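Local coordinates for protein diaminobutyrate-pyruvate transaminase and L-2,4-diaminobutyrate decarboxylase (Vibrio parahaemolyticus, PDB 2QMA) that probably uses pyridoxal 5'-phosphate to decarboxylate L-2,4-diaminobutyrate, this chain being the C-terminal decarboxylase domain of a longer protein that also carries a transaminase part, at residues A[142-147]-A[379-384]. Residues are numbered along the deposited sequence; the frame is centred on the assembly and turned at random.
Sequences EQKVVN and KVFMTM. With EDO (1,2-ethanediol), chain C.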
ATOM      1  N   GLU A 142      10.566  -1.461  11.963  1.00 13.75           N
ATOM      2  CA  GLU A 142      10.685  -0.582  10.788  1.00 13.53           C
ATOM      3  C   GLU A 142      11.906   0.370  10.910  1.00 13.95           C
ATOM      4  O   GLU A 142      12.718   0.471   9.961  1.00 13.89           O
ATOM      5  CB  GLU A 142       9.403   0.228  10.518  1.00 13.20           C
ATOM      6  CG  GLU A 142       9.581   1.000   9.207  1.00 16.57           C
ATOM      7  CD  GLU A 142       8.356   1.635   8.624  1.00 22.35           C
ATOM      8  OE1 GLU A 142       7.282   0.992   8.558  1.00 22.08           O
ATOM      9  OE2 GLU A 142       8.520   2.787   8.150  1.00 27.46           O
ATOM     10  N   GLN A 143      12.047   1.075  12.046  1.00 13.70           N
ATOM     11  CA  GLN A 143      13.182   1.991  12.171  1.00 14.75           C
ATOM     12  C   GLN A 143      14.554   1.270  12.087  1.00 14.32           C
ATOM     13  O   GLN A 143      15.495   1.765  11.480  1.00 14.87           O
ATOM     14  CB  GLN A 143      13.100   2.833  13.441  1.00 14.15           C
ATOM     15  CG  GLN A 143      14.133   3.992  13.429  1.00 16.86           C
ATOM     16  CD  GLN A 143      13.839   5.070  12.360  1.00 19.07           C
ATOM     17  OE1 GLN A 143      12.746   5.617  12.303  1.00 18.03           O
ATOM     18  NE2 GLN A 143      14.830   5.366  11.518  1.00 17.34           N
ATOM     19  N   LYS A 144      14.644   0.111  12.710  1.00 13.81           N
ATOM     20  CA  LYS A 144      15.843  -0.741  12.682  1.00 14.01           C
ATOM     21  C   LYS A 144      16.233  -1.061  11.218  1.00 13.82           C
ATOM     22  O   LYS A 144      17.405  -0.935  10.838  1.00 13.07           O
ATOM     23  CB  LYS A 144      15.552  -2.046  13.461  1.00 13.62           C
ATOM     24  CG  LYS A 144      16.567  -3.190  13.317  1.00 14.01           C
ATOM     25  CD  LYS A 144      18.016  -2.804  13.653  1.00 15.93           C
ATOM     26  CE  LYS A 144      18.858  -4.078  13.850  1.00 14.48           C
ATOM     27  NZ  LYS A 144      20.353  -3.813  13.964  1.00 16.19           N
ATOM     28  N   VAL A 145      15.242  -1.527  10.439  1.00 14.75           N
ATOM     29  CA  VAL A 145      15.464  -1.921   9.036  1.00 14.84           C
ATOM     30  C   VAL A 145      15.864  -0.675   8.236  1.00 15.83           C
ATOM     31  O   VAL A 145      16.784  -0.726   7.390  1.00 15.50           O
ATOM     32  CB  VAL A 145      14.201  -2.584   8.413  1.00 15.21           C
ATOM     33  CG1 VAL A 145      14.319  -2.701   6.884  1.00 13.46           C
ATOM     34  CG2 VAL A 145      13.875  -3.926   9.047  1.00 13.27           C
ATOM     35  N   VAL A 146      15.175   0.445   8.506  1.00 15.67           N
ATOM     36  CA  VAL A 146      15.505   1.717   7.831  1.00 14.95           C
ATOM     37  C   VAL A 146      16.965   2.124   8.124  1.00 15.40           C
ATOM     38  O   VAL A 146      17.713   2.524   7.213  1.00 13.84           O
ATOM     39  CB  VAL A 146      14.512   2.868   8.200  1.00 14.43           C
ATOM     40  CG1 VAL A 146      15.117   4.215   7.792  1.00 17.05           C
ATOM     41  CG2 VAL A 146      13.183   2.690   7.435  1.00 13.20           C
ATOM     42  N   ASN A 147      17.338   2.075   9.407  1.00 14.91           N
ATOM     43  CA  ASN A 147      18.699   2.422   9.827  1.00 16.48           C
ATOM     44  C   ASN A 147      19.728   1.539   9.141  1.00 15.69           C
ATOM     45  O   ASN A 147      20.770   2.017   8.672  1.00 16.43           O
ATOM     46  CB  ASN A 147      18.853   2.293  11.354  1.00 15.44           C
ATOM     47  CG  ASN A 147      18.085   3.359  12.127  1.00 17.50           C
ATOM     48  OD1 ASN A 147      17.923   3.220  13.332  1.00 19.43           O
ATOM     49  ND2 ASN A 147      17.630   4.421  11.453  1.00 14.44           N
ATOM     50  N   LYS A 379       9.024  -8.234   6.740  1.00 13.47           N
ATOM     51  CA  LYS A 379       9.549  -9.070   5.679  1.00 13.59           C
ATOM     52  C   LYS A 379      11.084  -8.916   5.582  1.00 13.47           C
ATOM     53  O   LYS A 379      11.782  -9.925   5.608  1.00 12.95           O
ATOM     54  CB  LYS A 379       8.925  -8.713   4.330  1.00 13.69           C
ATOM     55  CG  LYS A 379       7.407  -8.833   4.287  1.00 14.13           C
ATOM     56  CD  LYS A 379       6.881  -8.068   3.054  1.00 13.03           C
ATOM     57  CE  LYS A 379       5.434  -7.870   3.148  1.00 16.96           C
ATOM     58  NZ  LYS A 379       4.867  -7.427   1.838  1.00 16.37           N
ATOM     59  N   VAL A 380      11.579  -7.677   5.471  1.00 12.71           N
ATOM     60  CA  VAL A 380      13.017  -7.460   5.314  1.00 13.42           C
ATOM     61  C   VAL A 380      13.721  -7.853   6.627  1.00 13.89           C
ATOM     62  O   VAL A 380      14.823  -8.431   6.604  1.00 15.27           O
ATOM     63  CB  VAL A 380      13.364  -6.003   4.935  1.00 13.34           C
ATOM     64  CG1 VAL A 380      14.871  -5.853   4.693  1.00 14.41           C
ATOM     65  CG2 VAL A 380      12.568  -5.524   3.702  1.00 14.12           C
ATOM     66  N   PHE A 381      13.116  -7.518   7.768  1.00 13.48           N
ATOM     67  CA  PHE A 381      13.714  -7.799   9.076  1.00 13.85           C
ATOM     68  C   PHE A 381      13.952  -9.307   9.196  1.00 14.51           C
ATOM     69  O   PHE A 381      15.054  -9.736   9.575  1.00 13.84           O
ATOM     70  CB  PHE A 381      12.811  -7.239  10.193  1.00 13.13           C
ATOM     71  CG  PHE A 381      13.302  -7.470  11.602  1.00 14.10           C
ATOM     72  CD1 PHE A 381      14.322  -6.697  12.137  1.00 12.88           C
ATOM     73  CD2 PHE A 381      12.669  -8.398  12.425  1.00 12.64           C
ATOM     74  CE1 PHE A 381      14.720  -6.858  13.460  1.00 12.29           C
ATOM     75  CE2 PHE A 381      13.079  -8.566  13.745  1.00 13.33           C
ATOM     76  CZ  PHE A 381      14.095  -7.792  14.259  1.00 13.22           C
HETATM   77  N   MSE A 382      12.951 -10.106   8.821  1.00 14.48           N
HETATM   78  CA  MSE A 382      13.087 -11.578   8.865  1.00 16.43           C
HETATM   79  C   MSE A 382      14.017 -12.121   7.784  1.00 16.10           C
HETATM   80  O   MSE A 382      14.873 -12.976   8.066  1.00 16.74           O
HETATM   81  CB  MSE A 382      11.716 -12.268   8.805  1.00 15.29           C
HETATM   82  CG  MSE A 382      10.840 -11.833   9.978  1.00 16.59           C
HETATM   83 SE   MSE A 382       9.215 -12.835  10.253  0.70 19.60          SE
HETATM   84  CE  MSE A 382       9.950 -14.635  10.104  1.00 17.27           C
ATOM     85  N   THR A 383      13.879 -11.601   6.568  1.00 16.63           N
ATOM     86  CA  THR A 383      14.715 -12.014   5.443  1.00 16.73           C
ATOM     87  C   THR A 383      16.227 -11.841   5.724  1.00 16.82           C
ATOM     88  O   THR A 383      17.036 -12.765   5.420  1.00 16.05           O
ATOM     89  CB  THR A 383      14.300 -11.268   4.156  1.00 17.50           C
ATOM     90  OG1 THR A 383      13.108 -11.867   3.606  1.00 17.26           O
ATOM     91  CG2 THR A 383      15.425 -11.298   3.136  1.00 17.78           C
HETATM   92  N   MSE A 384      16.613 -10.704   6.318  1.00 15.33           N
HETATM   93  CA  MSE A 384      18.051 -10.449   6.599  1.00 15.36           C
HETATM   94  C   MSE A 384      18.639 -11.289   7.748  1.00 15.46           C
HETATM   95  O   MSE A 384      19.868 -11.478   7.835  1.00 15.39           O
HETATM   96  CB  MSE A 384      18.324  -8.958   6.805  1.00 14.48           C
HETATM   97  CG  MSE A 384      18.026  -8.119   5.536  1.00 13.67           C
HETATM   98 SE   MSE A 384      18.767  -8.817   3.877  0.70 15.70          SE
HETATM   99  CE  MSE A 384      17.321  -9.859   3.264  1.00 21.90           C
TER
HETATM  100  C1  EDO C 961      21.525  -0.365  13.348  1.00 25.06           C
HETATM  101  O1  EDO C 961      20.647  -0.933  14.355  1.00 24.73           O
HETATM  102  C2  EDO C 961      21.283  -0.906  11.941  1.00 24.75           C
HETATM  103  O2  EDO C 961      21.381  -2.330  11.908  1.00 24.89           O
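V145 and F381 hold the nearest CA atoms of the two segments, 6.1 Å apart; the segment axes are inclined at 62°. The branches of V145 divide the work: CG2 lies 3.7 Å from F381 CB and also sits at the ring's edge, near its plane, while CG1 meets V380 CG1 at 3.9 Å. With CG anti to the backbone N (chi1 179°), F381 extends its ring past V145 to K144, whose side chain it crosses at about a right angle. Along K144, CB leads toward helix 377-386 and CG comes 4.1 Å from F381 CE1, again at the ring edge. A bend at chi2 (55°) then carries the chain away: CD lies 3.3 Å from O1 of an ethanediol, CE runs beside its O2, and NZ donates to O2 at 2.7 Å and O1 at 2.9 Å. That ligand is probably from the crystallisation liquor, so these bonds say little about the native state. V145 also packs on F163 of strand 160-164. The contact joins helices 136-152 and 377-386 of the decarboxylase domain, the V380 side chain about 12 Å from that of K325, the predicted cofactor lysine, unmodified here. All touching atoms between the segments are carbon, implying apolar packing, while the K144 amine bonds to N69 O of the second subunit.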